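Local coordinates for protein adenylation domain (Streptomyces sp., PDB 5N9X) that is an adenylation domain of the ANL superfamily of AMP-binding enzymes, holding ATP, threonine and a magnesium ion in this model, at residues I273-G285 and W296-M310. Numbering follows the deposited sequence.
Sequences IDLPELRYVVFGG and WAKRFGLDRPHLINM. With ATP (adenosine-5'-triphosphate), chain D; THR (threonine), chain C.
Strands 280-284 and 306-310 are the two parallel strands of a beta-alpha-beta unit joined through helix 290-300, and V281 and L307, then F283 and N309, pair on the face that helix packs against. V281 N donates to H306 O (3.0 Å), and V281 O, I308 O and F283 O carry the ladder on to M310 N. On the helix side P305, which follows a cis peptide bond, lays its CG against V281 CG2 (3.6 Å), while L307 CD1 presses on V281 CB. L307 CB meets the F283 ring at its edge. On the opposite face of the sheet, I308 CD1 meets the edge of the Y280 ring, near its plane, 3.7 Å from Y280 CD1. Before the strands, R304, extended from CG to NE, grips P276 O side-on with NE and NH1 (2.9 and 2.8 Å), P276 O lying in the guanidinium plane, tying down the 275-278 turn. R299 NH2 bridges to D274 OD1 (2.9 Å) on the anti side of the carboxylate. At the C-terminal strand ends, M310 O accepts from ATP N6 (2.9 Å), with a weaker bond to N309 OD1. Strand 253-256 flanks 280-284, antiparallel strand 321-324 continues the sheet beyond 306-310, and F261 of helix 258-271 meets F283 edge-to-face.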
loop_
_atom_site.group_PDB
_atom_site.type_symbol
_atom_site.label_atom_id
_atom_site.label_comp_id
_atom_site.label_asym_id
_atom_site.label_seq_id
_atom_site.Cartn_x
_atom_site.Cartn_y
_atom_site.Cartn_z
ATOM N N ILE A 273 -20.207 -7.717 15.662
ATOM C CA ILE A 273 -20.651 -7.789 14.291
ATOM C C ILE A 273 -20.301 -9.144 13.659
ATOM O O ILE A 273 -19.243 -9.731 13.936
ATOM C CB ILE A 273 -20.064 -6.639 13.482
ATOM C CG1 ILE A 273 -20.522 -5.305 14.080
ATOM C CG2 ILE A 273 -20.474 -6.758 12.029
ATOM C CD1 ILE A 273 -19.788 -4.077 13.504
ATOM N N ASP A 274 -21.200 -9.669 12.839
ATOM C CA ASP A 274 -20.869 -10.880 12.106
ATOM C C ASP A 274 -20.602 -10.511 10.650
ATOM O O ASP A 274 -21.211 -9.582 10.114
ATOM C CB ASP A 274 -21.988 -11.923 12.231
ATOM C CG ASP A 274 -21.533 -13.318 11.801
ATOM O OD1 ASP A 274 -20.405 -13.739 12.184
ATOM O OD2 ASP A 274 -22.305 -13.996 11.082
ATOM N N LEU A 275 -19.672 -11.211 10.017
ATOM C CA LEU A 275 -19.383 -10.940 8.613
ATOM C C LEU A 275 -19.414 -12.199 7.750
ATOM O O LEU A 275 -18.406 -12.585 7.171
ATOM C CB LEU A 275 -18.032 -10.235 8.483
ATOM C CG LEU A 275 -17.897 -8.947 9.307
ATOM C CD1 LEU A 275 -16.440 -8.551 9.561
ATOM C CD2 LEU A 275 -18.668 -7.827 8.672
ATOM N N PRO A 276 -20.586 -12.843 7.642
ATOM C CA PRO A 276 -20.634 -14.160 6.985
ATOM C C PRO A 276 -20.243 -14.145 5.496
ATOM O O PRO A 276 -19.868 -15.182 4.942
ATOM C CB PRO A 276 -22.099 -14.566 7.143
ATOM C CG PRO A 276 -22.834 -13.261 7.201
ATOM C CD PRO A 276 -21.933 -12.365 8.010
ATOM N N GLU A 277 -20.328 -12.981 4.862
ATOM C CA GLU A 277 -19.982 -12.856 3.450
ATOM C C GLU A 277 -18.477 -12.696 3.174
ATOM O O GLU A 277 -18.035 -12.906 2.031
ATOM C CB GLU A 277 -20.753 -11.684 2.834
ATOM C CG GLU A 277 -22.263 -11.790 3.025
ATOM C CD GLU A 277 -23.038 -10.983 2.011
ATOM O OE1 GLU A 277 -23.021 -11.357 0.820
ATOM O OE2 GLU A 277 -23.685 -9.995 2.405
ATOM N N LEU A 278 -17.697 -12.318 4.189
ATOM C CA LEU A 278 -16.244 -12.162 3.999
ATOM C C LEU A 278 -15.558 -13.463 3.559
ATOM O O LEU A 278 -15.622 -14.480 4.259
ATOM C CB LEU A 278 -15.565 -11.652 5.276
ATOM C CG LEU A 278 -14.909 -10.265 5.185
ATOM C CD1 LEU A 278 -14.126 -9.913 6.440
ATOM C CD2 LEU A 278 -14.021 -10.200 3.971
ATOM N N ARG A 279 -14.906 -13.425 2.398
ATOM C CA ARG A 279 -14.180 -14.591 1.895
ATOM C C ARG A 279 -12.690 -14.428 2.110
ATOM O O ARG A 279 -12.012 -15.384 2.447
ATOM C CB ARG A 279 -14.469 -14.845 0.402
ATOM C CG ARG A 279 -15.923 -15.009 0.043
ATOM C CD ARG A 279 -16.116 -14.996 -1.469
ATOM N NE ARG A 279 -15.540 -16.181 -2.095
ATOM C CZ ARG A 279 -14.542 -16.169 -2.982
ATOM N NH1 ARG A 279 -13.976 -15.016 -3.353
ATOM N NH2 ARG A 279 -14.090 -17.316 -3.487
ATOM N N TYR A 280 -12.184 -13.214 1.918
ATOM C CA TYR A 280 -10.752 -12.953 2.094
ATOM C C TYR A 280 -10.477 -11.677 2.855
ATOM O O TYR A 280 -11.072 -10.642 2.587
ATOM C CB TYR A 280 -10.031 -12.842 0.746
ATOM C CG TYR A 280 -9.936 -14.089 -0.087
ATOM C CD1 TYR A 280 -8.961 -15.046 0.171
ATOM C CD2 TYR A 280 -10.782 -14.280 -1.173
ATOM C CE1 TYR A 280 -8.848 -16.194 -0.618
ATOM C CE2 TYR A 280 -10.687 -15.398 -1.974
ATOM C CZ TYR A 280 -9.720 -16.364 -1.696
ATOM O OH TYR A 280 -9.629 -17.486 -2.500
ATOM N N VAL A 281 -9.555 -11.743 3.792
ATOM C CA VAL A 281 -8.944 -10.526 4.289
ATOM C C VAL A 281 -7.469 -10.591 3.914
ATOM O O VAL A 281 -6.791 -11.526 4.261
ATOM C CB VAL A 281 -9.122 -10.345 5.790
ATOM C CG1 VAL A 281 -8.871 -8.895 6.176
ATOM C CG2 VAL A 281 -10.528 -10.745 6.189
ATOM N N VAL A 282 -7.001 -9.596 3.177
ATOM C CA VAL A 282 -5.638 -9.570 2.684
ATOM C C VAL A 282 -4.926 -8.483 3.426
ATOM O O VAL A 282 -5.434 -7.379 3.507
ATOM C CB VAL A 282 -5.571 -9.314 1.145
ATOM C CG1 VAL A 282 -4.161 -8.970 0.707
ATOM C CG2 VAL A 282 -6.077 -10.506 0.378
ATOM N N PHE A 283 -3.763 -8.798 3.983
ATOM C CA PHE A 283 -2.961 -7.818 4.694
ATOM C C PHE A 283 -1.820 -7.383 3.815
ATOM O O PHE A 283 -1.229 -8.214 3.107
ATOM C CB PHE A 283 -2.398 -8.397 5.998
ATOM C CG PHE A 283 -3.445 -8.938 6.922
ATOM C CD1 PHE A 283 -3.965 -10.214 6.731
ATOM C CD2 PHE A 283 -3.910 -8.180 7.983
ATOM C CE1 PHE A 283 -4.932 -10.731 7.586
ATOM C CE2 PHE A 283 -4.878 -8.697 8.856
ATOM C CZ PHE A 283 -5.387 -9.970 8.657
ATOM N N GLY A 284 -1.469 -6.106 3.884
ATOM C CA GLY A 284 -0.257 -5.654 3.237
ATOM C C GLY A 284 0.351 -4.417 3.850
ATOM O O GLY A 284 -0.328 -3.630 4.494
ATOM N N GLY A 285 1.646 -4.242 3.634
ATOM C CA GLY A 285 2.262 -2.953 3.857
ATOM C C GLY A 285 3.011 -2.817 5.163
ATOM O O GLY A 285 3.779 -1.880 5.318
ATOM N N TRP A 296 -9.129 -11.927 16.248
ATOM C CA TRP A 296 -9.925 -12.310 15.087
ATOM C C TRP A 296 -10.133 -13.817 15.016
ATOM O O TRP A 296 -11.258 -14.286 14.873
ATOM C CB TRP A 296 -9.270 -11.847 13.799
ATOM C CG TRP A 296 -10.131 -12.031 12.585
ATOM C CD1 TRP A 296 -10.154 -13.103 11.750
ATOM C CD2 TRP A 296 -11.086 -11.100 12.069
ATOM N NE1 TRP A 296 -11.070 -12.902 10.745
ATOM C CE2 TRP A 296 -11.658 -11.678 10.922
ATOM C CE3 TRP A 296 -11.507 -9.832 12.466
ATOM C CZ2 TRP A 296 -12.631 -11.029 10.165
ATOM C CZ3 TRP A 296 -12.478 -9.192 11.723
ATOM C CH2 TRP A 296 -13.031 -9.793 10.582
ATOM N N ALA A 297 -9.039 -14.567 15.120
ATOM C CA ALA A 297 -9.070 -15.991 14.838
ATOM C C ALA A 297 -9.914 -16.779 15.849
ATOM O O ALA A 297 -10.498 -17.801 15.508
ATOM C CB ALA A 297 -7.655 -16.543 14.776
ATOM N N LYS A 298 -10.017 -16.310 17.078
ATOM C CA LYS A 298 -10.879 -17.025 17.998
ATOM C C LYS A 298 -12.363 -16.856 17.663
ATOM O O LYS A 298 -13.158 -17.763 17.928
ATOM C CB LYS A 298 -10.619 -16.605 19.445
ATOM C CG LYS A 298 -10.608 -17.813 20.354
ATOM C CD LYS A 298 -11.506 -17.626 21.565
ATOM C CE LYS A 298 -11.022 -18.465 22.745
ATOM N NZ LYS A 298 -11.845 -18.180 23.963
ATOM N N ARG A 299 -12.733 -15.713 17.078
ATOM C CA ARG A 299 -14.141 -15.460 16.740
ATOM C C ARG A 299 -14.611 -16.150 15.481
ATOM O O ARG A 299 -15.684 -16.752 15.465
ATOM C CB ARG A 299 -14.435 -13.968 16.594
ATOM C CG ARG A 299 -15.302 -13.468 17.717
ATOM C CD ARG A 299 -16.760 -13.885 17.514
ATOM N NE ARG A 299 -17.487 -13.195 16.442
ATOM C CZ ARG A 299 -18.236 -13.797 15.516
ATOM N NH1 ARG A 299 -18.298 -15.117 15.461
ATOM N NH2 ARG A 299 -18.889 -13.088 14.606
ATOM N N PHE A 300 -13.809 -16.043 14.430
ATOM C CA PHE A 300 -14.167 -16.530 13.101
ATOM C C PHE A 300 -13.383 -17.772 12.693
ATOM O O PHE A 300 -13.697 -18.420 11.698
ATOM C CB PHE A 300 -13.910 -15.436 12.061
ATOM C CG PHE A 300 -14.609 -14.147 12.349
ATOM C CD1 PHE A 300 -15.971 -14.011 12.114
ATOM C CD2 PHE A 300 -13.914 -13.081 12.872
ATOM C CE1 PHE A 300 -16.619 -12.809 12.378
ATOM C CE2 PHE A 300 -14.554 -11.888 13.141
ATOM C CZ PHE A 300 -15.910 -11.753 12.900
ATOM N N GLY A 301 -12.336 -18.091 13.430
ATOM C CA GLY A 301 -11.434 -19.115 12.946
ATOM C C GLY A 301 -10.572 -18.617 11.783
ATOM O O GLY A 301 -10.403 -17.410 11.577
ATOM N N LEU A 302 -10.037 -19.570 11.023
ATOM C CA LEU A 302 -9.050 -19.305 10.000
ATOM C C LEU A 302 -9.513 -19.858 8.659
ATOM O O LEU A 302 -8.806 -19.756 7.667
ATOM C CB LEU A 302 -7.715 -19.920 10.417
ATOM C CG LEU A 302 -6.899 -19.080 11.400
ATOM C CD1 LEU A 302 -5.579 -19.723 11.712
ATOM C CD2 LEU A 302 -6.648 -17.704 10.824
ATOM N N ASP A 303 -10.705 -20.448 8.644
ATOM C CA ASP A 303 -11.264 -21.076 7.439
ATOM C C ASP A 303 -12.152 -20.171 6.610
ATOM O O ASP A 303 -12.304 -20.375 5.410
ATOM C CB ASP A 303 -12.053 -22.329 7.826
ATOM C CG ASP A 303 -11.261 -23.251 8.711
ATOM O OD1 ASP A 303 -10.828 -24.305 8.194
ATOM O OD2 ASP A 303 -11.034 -22.894 9.896
ATOM N N ARG A 304 -12.754 -19.182 7.259
ATOM C CA ARG A 304 -13.613 -18.241 6.571
ATOM C C ARG A 304 -13.767 -16.988 7.413
ATOM O O ARG A 304 -14.232 -17.062 8.559
ATOM C CB ARG A 304 -14.987 -18.836 6.265
ATOM C CG ARG A 304 -15.921 -17.801 5.659
ATOM C CD ARG A 304 -17.260 -18.379 5.248
ATOM N NE ARG A 304 -18.079 -17.415 4.510
ATOM C CZ ARG A 304 -18.160 -17.328 3.181
ATOM N NH1 ARG A 304 -18.937 -16.402 2.636
ATOM N NH2 ARG A 304 -17.484 -18.163 2.395
ATOM N N PRO A 305 -13.326 -15.839 6.871
ATOM C CA PRO A 305 -12.584 -15.733 5.615
ATOM C C PRO A 305 -11.183 -16.327 5.742
ATOM O O PRO A 305 -10.737 -16.605 6.857
ATOM C CB PRO A 305 -12.505 -14.214 5.382
ATOM C CG PRO A 305 -12.536 -13.630 6.758
ATOM C CD PRO A 305 -13.522 -14.519 7.498
ATOM N N HIS A 306 -10.506 -16.534 4.616
ATOM C CA HIS A 306 -9.070 -16.806 4.668
ATOM C C HIS A 306 -8.316 -15.539 5.090
ATOM O O HIS A 306 -8.698 -14.430 4.729
ATOM C CB HIS A 306 -8.533 -17.318 3.316
ATOM C CG HIS A 306 -9.254 -18.514 2.777
ATOM N ND1 HIS A 306 -9.151 -19.766 3.351
ATOM C CD2 HIS A 306 -10.056 -18.663 1.696
ATOM C CE1 HIS A 306 -9.876 -20.626 2.660
ATOM N NE2 HIS A 306 -10.437 -19.984 1.651
ATOM N N LEU A 307 -7.266 -15.702 5.886
ATOM C CA LEU A 307 -6.378 -14.584 6.141
ATOM C C LEU A 307 -5.094 -14.801 5.353
ATOM O O LEU A 307 -4.469 -15.860 5.450
ATOM C CB LEU A 307 -6.109 -14.407 7.638
ATOM C CG LEU A 307 -7.255 -13.830 8.491
ATOM C CD1 LEU A 307 -8.394 -13.222 7.678
ATOM C CD2 LEU A 307 -7.822 -14.863 9.392
ATOM N N ILE A 308 -4.754 -13.806 4.534
ATOM C CA ILE A 308 -3.597 -13.840 3.657
ATOM C C ILE A 308 -2.688 -12.643 3.915
ATOM O O ILE A 308 -3.091 -11.476 3.781
ATOM C CB ILE A 308 -4.004 -13.852 2.158
ATOM C CG1 ILE A 308 -4.462 -15.250 1.739
ATOM C CG2 ILE A 308 -2.839 -13.434 1.271
ATOM C CD1 ILE A 308 -5.863 -15.543 2.048
ATOM N N ASN A 309 -1.455 -12.936 4.306
ATOM C CA ASN A 309 -0.494 -11.880 4.488
ATOM C C ASN A 309 0.213 -11.747 3.168
ATOM O O ASN A 309 0.577 -12.747 2.578
ATOM C CB ASN A 309 0.495 -12.166 5.627
ATOM C CG ASN A 309 1.449 -11.013 5.833
ATOM O OD1 ASN A 309 1.202 -9.921 5.323
ATOM N ND2 ASN A 309 2.530 -11.235 6.577
ATOM N N MET A 310 0.356 -10.529 2.667
ATOM C CA MET A 310 1.124 -10.335 1.433
ATOM C C MET A 310 2.234 -9.316 1.641
ATOM O O MET A 310 1.955 -8.163 1.969
ATOM C CB MET A 310 0.221 -9.908 0.264
ATOM C CG MET A 310 -0.816 -10.952 -0.124
ATOM S SD MET A 310 -1.807 -10.613 -1.611
ATOM C CE MET A 310 -0.766 -11.381 -2.881
HETATM P PG ATP D . 9.695 3.335 -0.077
HETATM O O1G ATP D . 10.832 2.402 0.324
HETATM O O2G ATP D . 10.086 4.778 -0.168
HETATM O O3G ATP D . 8.950 2.923 -1.335
HETATM P PB ATP D . 7.547 2.214 1.563
HETATM O O1B ATP D . 8.437 1.103 2.128
HETATM O O2B ATP D . 6.345 2.673 2.326
HETATM O O3B ATP D . 8.624 3.378 1.185
HETATM P PA ATP D . 5.880 0.925 -0.240
HETATM O O1A ATP D . 6.231 0.213 -1.525
HETATM O O2A ATP D . 4.509 1.584 -0.131
HETATM O O3A ATP D . 7.048 1.969 0.061
HETATM O "O5'" ATP D . 6.116 0.000 1.088
HETATM C "C5'" ATP D . 6.680 -1.311 1.087
HETATM C "C4'" ATP D . 7.396 -1.579 2.412
HETATM O "O4'" ATP D . 6.487 -2.013 3.412
HETATM C "C3'" ATP D . 8.513 -2.605 2.337
HETATM O "O3'" ATP D . 9.739 -1.883 2.386
HETATM C "C2'" ATP D . 8.370 -3.464 3.567
HETATM O "O2'" ATP D . 9.355 -3.057 4.514
HETATM C "C1'" ATP D . 7.007 -3.135 4.138
HETATM N N9 ATP D . 6.055 -4.279 3.994
HETATM C C8 ATP D . 5.123 -4.404 3.022
HETATM N N7 ATP D . 4.395 -5.539 3.144
HETATM C C5 ATP D . 4.855 -6.172 4.237
HETATM C C6 ATP D . 4.512 -7.433 4.934
HETATM N N6 ATP D . 3.530 -8.224 4.461
HETATM N N1 ATP D . 5.217 -7.758 6.035
HETATM C C2 ATP D . 6.217 -6.964 6.468
HETATM N N3 ATP D . 6.587 -5.792 5.906
HETATM C C4 ATP D . 5.952 -5.346 4.793
HETATM N N THR C . 2.407 -2.040 -1.852
HETATM C CA THR C . 1.901 -1.672 -0.521
HETATM C C THR C . 3.048 -1.041 0.215
HETATM O O THR C . 2.989 -0.447 1.310
HETATM C CB THR C . 1.387 -2.883 0.292
HETATM O OG1 THR C . 2.362 -3.946 0.260
HETATM C CG2 THR C . 0.055 -3.370 -0.265
HETATM O OXT THR C . 4.106 -1.199 -0.378
HETATM O O HOH W 1 -19.643 -14.451 0.112
HETATM O O HOH W 2 -17.426 -18.320 -0.210
#